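Local coordinates for protein cytosine deaminase (Klebsiella pneumoniae, PDB 4R85) that catalyses the hydrolytic deamination of 5-methylcytosine and cytosine, binding 5-methylcytosine beside an iron(II) ion in an amidohydrolase-fold active site, at residues G153-P158 and G188-M193; F220-A225 and N250-K255; A328-H331 and M335-Y338. All blocks are in the same frame, centred on the assembly; numbering follows the deposited sequence.

Contact 1 (G153-P158 and G188-M193)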
loop_
_atom_site.group_PDB
_atom_site.type_symbol
_atom_site.label_atom_id
_atom_site.label_comp_id
_atom_site.label_asym_id
_atom_site.label_seq_id
_atom_site.Cartn_x
_atom_site.Cartn_y
_atom_site.Cartn_z
ATOM N N GLY A 153 28.316 11.941 -4.156
ATOM C CA GLY A 153 29.352 11.849 -3.149
ATOM C C GLY A 153 30.034 13.169 -2.866
ATOM O O GLY A 153 30.173 14.023 -3.747
ATOM N N ILE A 154 30.445 13.341 -1.617
ATOM C CA ILE A 154 31.247 14.485 -1.211
ATOM C C ILE A 154 32.714 14.290 -1.605
ATOM O O ILE A 154 33.343 15.178 -2.192
ATOM C CB ILE A 154 31.149 14.691 0.321
ATOM C CG1 ILE A 154 29.713 15.044 0.697
ATOM C CG2 ILE A 154 32.119 15.773 0.788
ATOM C CD1 ILE A 154 29.473 15.167 2.192
ATOM N N GLU A 155 33.264 13.126 -1.275
ATOM C CA GLU A 155 34.686 12.877 -1.471
ATOM C C GLU A 155 34.943 12.284 -2.847
ATOM O O GLU A 155 36.082 12.223 -3.294
ATOM C CB GLU A 155 35.219 11.902 -0.407
ATOM C CG GLU A 155 34.770 12.169 1.023
ATOM C CD GLU A 155 35.466 13.379 1.654
ATOM O OE1 GLU A 155 35.610 13.394 2.892
ATOM O OE2 GLU A 155 35.871 14.315 0.924
ATOM N N SER A 156 33.874 11.842 -3.503
ATOM C CA SER A 156 33.989 11.018 -4.706
ATOM C C SER A 156 33.582 11.763 -5.989
ATOM O O SER A 156 33.628 11.200 -7.083
ATOM C CB SER A 156 33.144 9.746 -4.534
ATOM O OG SER A 156 33.362 9.134 -3.257
ATOM N N TYR A 157 33.186 13.023 -5.841
ATOM C CA TYR A 157 32.744 13.866 -6.955
ATOM C C TYR A 157 33.639 15.098 -6.995
ATOM O O TYR A 157 34.018 15.607 -5.938
ATOM C CB TYR A 157 31.294 14.293 -6.720
ATOM C CG TYR A 157 30.658 15.027 -7.877
ATOM C CD1 TYR A 157 30.597 16.420 -7.895
ATOM C CD2 TYR A 157 30.124 14.328 -8.956
ATOM C CE1 TYR A 157 30.022 17.099 -8.956
ATOM C CE2 TYR A 157 29.544 15.003 -10.029
ATOM C CZ TYR A 157 29.498 16.386 -10.019
ATOM O OH TYR A 157 28.924 17.059 -11.067
ATOM N N PRO A 158 34.001 15.576 -8.206
ATOM C CA PRO A 158 34.879 16.749 -8.326
ATOM C C PRO A 158 34.362 17.949 -7.525
ATOM O O PRO A 158 33.205 18.348 -7.691
ATOM C CB PRO A 158 34.850 17.065 -9.825
ATOM C CG PRO A 158 34.507 15.781 -10.473
ATOM C CD PRO A 158 33.605 15.046 -9.524
ATOM N N GLY A 188 33.888 7.266 3.044
ATOM C CA GLY A 188 32.572 7.328 3.652
ATOM C C GLY A 188 32.684 7.959 5.034
ATOM O O GLY A 188 31.908 8.839 5.397
ATOM N N VAL A 189 33.679 7.528 5.799
ATOM C CA VAL A 189 33.851 8.051 7.156
ATOM C C VAL A 189 34.258 9.522 7.136
ATOM O O VAL A 189 33.691 10.334 7.871
ATOM C CB VAL A 189 34.847 7.204 7.974
ATOM C CG1 VAL A 189 35.254 7.916 9.264
ATOM C CG2 VAL A 189 34.250 5.826 8.267
ATOM N N SER A 190 35.220 9.873 6.289
ATOM C CA SER A 190 35.660 11.262 6.207
ATOM C C SER A 190 34.522 12.167 5.739
ATOM O O SER A 190 34.437 13.325 6.162
ATOM C CB SER A 190 36.897 11.424 5.319
ATOM O OG SER A 190 36.585 11.181 3.957
ATOM N N SER A 191 33.635 11.643 4.889
ATOM C CA SER A 191 32.499 12.454 4.438
ATOM C C SER A 191 31.597 12.840 5.616
ATOM O O SER A 191 31.095 13.967 5.684
ATOM C CB SER A 191 31.699 11.763 3.324
ATOM O OG SER A 191 30.872 10.719 3.817
ATOM N N VAL A 192 31.397 11.911 6.548
ATOM C CA VAL A 192 30.550 12.210 7.705
ATOM C C VAL A 192 31.222 13.250 8.601
ATOM O O VAL A 192 30.559 14.178 9.085
ATOM C CB VAL A 192 30.166 10.943 8.500
ATOM C CG1 VAL A 192 29.424 11.317 9.786
ATOM C CG2 VAL A 192 29.319 9.996 7.629
ATOM N N MET A 193 32.532 13.121 8.804
ATOM C CA MET A 193 33.261 14.115 9.602
ATOM C C MET A 193 33.152 15.504 8.980
ATOM O O MET A 193 32.882 16.489 9.678
ATOM C CB MET A 193 34.732 13.725 9.767
ATOM C CG MET A 193 34.940 12.358 10.399
ATOM S SD MET A 193 34.156 12.235 12.043
ATOM C CE MET A 193 34.618 10.558 12.495
#
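The polar part of this contact is a single side-chain hydrogen bond: Ser190 OG donates to Glu155 OE1 over 2.6 Å. The hydroxyl does not lie in the plane of the carboxylate but reaches OE1 from above it, 42° out of that plane. Two features bring the groups together. The glutamate chain folds at its second torsion (chi2 -74°), which brings OE1 to the serine hydroxyl, and Ser190 OG stands between its own backbone N and carbonyl carbon (chi1 69°). The same OG is also hydrogen-bonded to Lys187 O within its helix. Glu155 OE1 comes within 3.3 Å of Ser191 N, but the angle is too poor for a hydrogen bond. Arg161 of helix 160-170 adds a salt bridge to this OE1, which would be expected to favour the ionised carboxylate.

In the TIM-barrel-like amidohydrolase fold, residues 153-158 form part of the loop that leads from strand 143-149 into helix 160-170, while 188-193 is a piece of helix 185-202, which follows strand 174-175. Glu182, which precedes that helix, accepts hydrogen bonds from the backbone N atoms of Ile154 and Glu155. The Ile154 side chain lies about 12 Å from the bound 5-methylcytosine.

The two segments together bury 176 Å², and apolar contact is slight. Glu155 CG lies 3.9 Å from Ser191 CB, and Ile154 extends CD1 to 4.2 Å from the same CB. The Ser191 hydroxyl is engaged within its own helix, where OG donates to Gly188 O at 2.7 Å, one turn back.

Contact 2 (F220-A225 and N250-K255)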
loop_
_atom_site.group_PDB
_atom_site.type_symbol
_atom_site.label_atom_id
_atom_site.label_comp_id
_atom_site.label_asym_id
_atom_site.label_seq_id
_atom_site.Cartn_x
_atom_site.Cartn_y
_atom_site.Cartn_z
ATOM N N PHE A 220 27.692 3.216 8.381
ATOM C CA PHE A 220 27.985 4.629 8.571
ATOM C C PHE A 220 27.075 5.273 9.612
ATOM O O PHE A 220 27.399 6.316 10.166
ATOM C CB PHE A 220 27.980 5.347 7.218
ATOM C CG PHE A 220 29.037 4.820 6.304
ATOM C CD1 PHE A 220 28.748 3.827 5.378
ATOM C CD2 PHE A 220 30.353 5.236 6.447
ATOM C CE1 PHE A 220 29.749 3.308 4.568
ATOM C CE2 PHE A 220 31.354 4.719 5.635
ATOM C CZ PHE A 220 31.047 3.747 4.702
ATOM N N LEU A 221 25.946 4.625 9.888
ATOM C CA LEU A 221 25.045 5.085 10.937
ATOM C C LEU A 221 25.773 5.280 12.274
ATOM O O LEU A 221 25.559 6.292 12.947
ATOM C CB LEU A 221 23.879 4.099 11.107
ATOM C CG LEU A 221 22.916 4.471 12.235
ATOM C CD1 LEU A 221 22.305 5.856 11.991
ATOM C CD2 LEU A 221 21.818 3.411 12.333
ATOM N N GLU A 222 26.634 4.335 12.656
ATOM C CA GLU A 222 27.371 4.471 13.924
ATOM C C GLU A 222 28.267 5.708 13.934
ATOM O O GLU A 222 28.428 6.350 14.964
ATOM C CB GLU A 222 28.191 3.218 14.261
ATOM C CG GLU A 222 29.400 2.971 13.333
ATOM C CD GLU A 222 30.210 1.730 13.706
ATOM O OE1 GLU A 222 31.444 1.718 13.459
ATOM O OE2 GLU A 222 29.612 0.758 14.222
ATOM N N VAL A 223 28.853 6.043 12.786
ATOM C CA VAL A 223 29.730 7.209 12.715
ATOM C C VAL A 223 28.916 8.485 12.880
ATOM O O VAL A 223 29.303 9.395 13.608
ATOM C CB VAL A 223 30.499 7.266 11.374
ATOM C CG1 VAL A 223 31.452 8.463 11.363
ATOM C CG2 VAL A 223 31.260 5.976 11.166
ATOM N N LEU A 224 27.775 8.538 12.205
ATOM C CA LEU A 224 26.902 9.696 12.275
ATOM C C LEU A 224 26.347 9.897 13.694
ATOM O O LEU A 224 26.364 11.013 14.231
ATOM C CB LEU A 224 25.752 9.532 11.272
ATOM C CG LEU A 224 24.681 10.628 11.272
ATOM C CD1 LEU A 224 25.278 11.950 10.830
ATOM C CD2 LEU A 224 23.499 10.253 10.384
ATOM N N ALA A 225 25.858 8.820 14.292
ATOM C CA ALA A 225 25.261 8.909 15.629
ATOM C C ALA A 225 26.317 9.304 16.656
ATOM O O ALA A 225 26.049 10.108 17.556
ATOM C CB ALA A 225 24.589 7.582 16.012
ATOM N N ASN A 250 22.517 -9.225 14.361
ATOM C CA ASN A 250 21.649 -8.884 15.483
ATOM C C ASN A 250 22.356 -8.509 16.773
ATOM O O ASN A 250 21.855 -7.662 17.515
ATOM C CB ASN A 250 20.632 -9.992 15.727
ATOM C CG ASN A 250 19.665 -10.119 14.588
ATOM O OD1 ASN A 250 19.277 -9.120 13.981
ATOM N ND2 ASN A 250 19.290 -11.348 14.264
ATOM N N ALA A 251 23.506 -9.130 17.046
ATOM C CA ALA A 251 24.286 -8.788 18.236
ATOM C C ALA A 251 24.853 -7.374 18.104
ATOM O O ALA A 251 24.784 -6.563 19.043
ATOM C CB ALA A 251 25.404 -9.803 18.459
ATOM N N TYR A 252 25.392 -7.073 16.927
ATOM C CA TYR A 252 25.834 -5.716 16.630
ATOM C C TYR A 252 24.688 -4.729 16.758
ATOM O O TYR A 252 24.848 -3.662 17.341
ATOM C CB TYR A 252 26.411 -5.626 15.215
ATOM C CG TYR A 252 26.673 -4.195 14.786
ATOM C CD1 TYR A 252 27.643 -3.416 15.429
ATOM C CD2 TYR A 252 25.942 -3.618 13.765
ATOM C CE1 TYR A 252 27.879 -2.099 15.041
ATOM C CE2 TYR A 252 26.176 -2.305 13.360
ATOM C CZ TYR A 252 27.140 -1.560 13.996
ATOM O OH TYR A 252 27.344 -0.266 13.582
ATOM N N CYS A 253 23.528 -5.072 16.199
ATOM C CA CYS A 253 22.425 -4.116 16.190
ATOM C C CYS A 253 21.938 -3.808 17.605
ATOM O O CYS A 253 21.594 -2.665 17.912
ATOM C CB CYS A 253 21.272 -4.586 15.314
ATOM S SG CYS A 253 20.168 -3.243 14.824
ATOM N N SER A 254 21.898 -4.827 18.459
ATOM C CA SER A 254 21.557 -4.613 19.857
ATOM C C SER A 254 22.525 -3.641 20.535
ATOM O O SER A 254 22.104 -2.747 21.290
ATOM C CB SER A 254 21.554 -5.934 20.621
ATOM O OG SER A 254 21.139 -5.716 21.965
ATOM N N LYS A 255 23.818 -3.832 20.280
ATOM C CA LYS A 255 24.842 -2.952 20.836
ATOM C C LYS A 255 24.685 -1.537 20.291
ATOM O O LYS A 255 24.791 -0.556 21.035
ATOM C CB LYS A 255 26.243 -3.472 20.499
ATOM C CG LYS A 255 27.355 -2.524 20.950
ATOM C CD LYS A 255 28.702 -2.876 20.350
ATOM C CE LYS A 255 28.983 -2.091 19.075
ATOM N NZ LYS A 255 29.662 -0.779 19.334
HETATM O O HOH W 1 25.825 1.433 11.823
HETATM O O HOH W 2 30.675 -0.138 16.531
#
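Glu222 and Tyr252 meet because their first torsions send both side chains across the gap between two helices. Glu222 CG lies between the backbone N and the carbonyl carbon (chi1 69°) and the chain runs straight on from there, whereas Tyr252 holds its ring anti to the backbone N (chi1 171°). The side chains cross at about a right angle, with carboxylate and ring planes 53° apart. Tyr252 OH donates to Glu222 OE2 at 2.6 Å, meeting that oxygen on its anti side and out of the carboxylate plane.

Two waters extend the link. One accepts from Glu222 N at 3.1 Å and donates to Tyr252 OH, tying the phenol to the backbone as well. The other donates to Glu222 OE2 at 2.7 Å and accepts from Lys255 NZ, bridging opposite charges that stand 5.3 Å apart. Arg219 makes a cation-pi contact with the Tyr252 ring.

Such a polar bridge suits the spacing here: within the segments 220-225 and 250-255 the nearest CA atoms, of Glu222 and Cys253, are 10.2 Å apart. Helices 220-231 and 250-263 are successive outer helices of the barrel, and deeper in, Leu221 packs on Leu260 and on Ala239 of strand 237-240, which lies between them in sequence.

Contact 3 (A328-H331 and M335-Y338)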
loop_
_atom_site.group_PDB
_atom_site.type_symbol
_atom_site.label_atom_id
_atom_site.label_comp_id
_atom_site.label_asym_id
_atom_site.label_seq_id
_atom_site.Cartn_x
_atom_site.Cartn_y
_atom_site.Cartn_z
ATOM N N ALA A 328 1.661 1.283 3.897
ATOM C CA ALA A 328 2.764 0.435 3.456
ATOM C C ALA A 328 3.728 0.144 4.596
ATOM O O ALA A 328 4.133 -0.997 4.808
ATOM C CB ALA A 328 3.510 1.111 2.307
ATOM N N GLY A 329 4.092 1.194 5.319
ATOM C CA GLY A 329 5.038 1.083 6.409
ATOM C C GLY A 329 4.539 0.167 7.500
ATOM O O GLY A 329 5.276 -0.685 7.981
ATOM N N LEU A 330 3.279 0.333 7.893
ATOM C CA LEU A 330 2.718 -0.510 8.945
ATOM C C LEU A 330 2.718 -1.996 8.568
ATOM O O LEU A 330 2.930 -2.862 9.431
ATOM C CB LEU A 330 1.304 -0.051 9.311
ATOM C CG LEU A 330 1.160 1.372 9.853
ATOM C CD1 LEU A 330 -0.308 1.655 10.152
ATOM C CD2 LEU A 330 1.996 1.572 11.110
ATOM N N HIS A 331 2.469 -2.291 7.294
ATOM C CA HIS A 331 2.483 -3.678 6.817
ATOM C C HIS A 331 3.903 -4.248 6.783
ATOM O O HIS A 331 4.174 -5.310 7.343
ATOM C CB HIS A 331 1.890 -3.787 5.400
ATOM C CG HIS A 331 0.398 -3.679 5.344
ATOM N ND1 HIS A 331 -0.274 -2.487 5.536
ATOM C CD2 HIS A 331 -0.550 -4.610 5.084
ATOM C CE1 HIS A 331 -1.575 -2.696 5.418
ATOM N NE2 HIS A 331 -1.769 -3.975 5.144
ATOM N N MET A 335 3.767 -3.664 12.005
ATOM C CA MET A 335 3.202 -2.773 13.000
ATOM C C MET A 335 1.696 -2.680 12.818
ATOM O O MET A 335 1.128 -1.590 12.793
ATOM C CB MET A 335 3.835 -1.390 12.859
ATOM C CG MET A 335 5.317 -1.401 13.166
ATOM S SD MET A 335 6.133 0.116 12.637
ATOM C CE MET A 335 5.712 1.154 14.021
ATOM N N LEU A 336 1.049 -3.829 12.688
ATOM C CA LEU A 336 -0.407 -3.866 12.591
ATOM C C LEU A 336 -1.052 -4.346 13.887
ATOM O O LEU A 336 -2.185 -4.819 13.887
ATOM C CB LEU A 336 -0.852 -4.727 11.403
ATOM C CG LEU A 336 -0.558 -4.064 10.053
ATOM C CD1 LEU A 336 -1.162 -4.882 8.923
ATOM C CD2 LEU A 336 -1.099 -2.637 10.029
ATOM N N GLY A 337 -0.336 -4.213 14.999
ATOM C CA GLY A 337 -0.905 -4.588 16.283
ATOM C C GLY A 337 -1.965 -3.573 16.691
ATOM O O GLY A 337 -1.996 -2.448 16.168
ATOM N N TYR A 338 -2.827 -3.958 17.623
ATOM C CA TYR A 338 -3.890 -3.073 18.101
ATOM C C TYR A 338 -3.349 -1.736 18.632
ATOM O O TYR A 338 -3.831 -0.667 18.258
ATOM C CB TYR A 338 -4.716 -3.764 19.188
ATOM C CG TYR A 338 -5.897 -2.935 19.631
ATOM C CD1 TYR A 338 -7.087 -2.971 18.928
ATOM C CD2 TYR A 338 -5.811 -2.096 20.738
ATOM C CE1 TYR A 338 -8.170 -2.209 19.316
ATOM C CE2 TYR A 338 -6.888 -1.329 21.134
ATOM C CZ TYR A 338 -8.064 -1.390 20.418
ATOM O OH TYR A 338 -9.145 -0.632 20.804
#
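The CD1 methyl of Leu336 rests over one face of the His331 imidazole in a CH-pi contact, 3.9 Å from the ring centroid and 10° off the ring normal. Leu336 keeps CG beside its backbone N, anti to the carbonyl carbon, and spreads its methyls over two different neighbours. While CD1 lies on the imidazole, CD2 packs against Leu330 CB at 3.6 Å, so the branched end straddles the last turn of the helix.

In Leu330 a chi2 of 180° sends CD1 straight on, and the other methyl, CD2, is the one that meets Met335 CB at 3.9 Å; these two side chains cross at about a right angle. Met335 touches Leu330 through its first carbon. Its extended second torsion (chi2 167°) carries SD away from Leu330, toward Val293 and Ala294 of helix 293-298, and the bend at the third merely turns the terminal methyl.

One backbone hydrogen bond joins the segments. Met335 N donates to Leu330 O over 2.8 Å, nearly straight and in the carbonyl plane. It spans five residues, one more than the alpha-helical spacing, and ties the chain leaving helix 322-332 back onto the helix's final turn. Two residues further on, Gly337 takes the N-cap position of helix 338-342.

The imidazole's polar atoms have partners beyond the two segments: ND1 bonds to Asp327 O, and NE2 to the Tyr315 hydroxyl of the second subunit, which places this turn at the subunit interface. The hydrogen bond between ND1 and a carbonyl oxygen implies a proton on ND1, consistent with NE2 accepting from the tyrosine if the ring is neutral. With both nitrogens held, the ring's rotation is fixed and its face stays presented to the leucine methyl.

Contact 1 sets a loop against helix 185-202, and contact 2 joins helices 220-231 and 250-263. The two touch each other: Gly188 packs on Phe220, and Val192 on Val223 and Leu224, so helices 185-202 and 220-231 join them. Both are partly buried, and in each a glutamate carboxylate accepts a hydrogen bond from a hydroxyl, of a serine in contact 1 and of a tyrosine, with bridging waters, in contact 2. Contact 3 stands apart, its nearest atoms about 15 Å from contact 2 and about 26 Å from contact 1. It is local in sequence, its touching residues are all buried, and there leucine, methionine and histidine side chains pack round a backbone bond beside the second subunit.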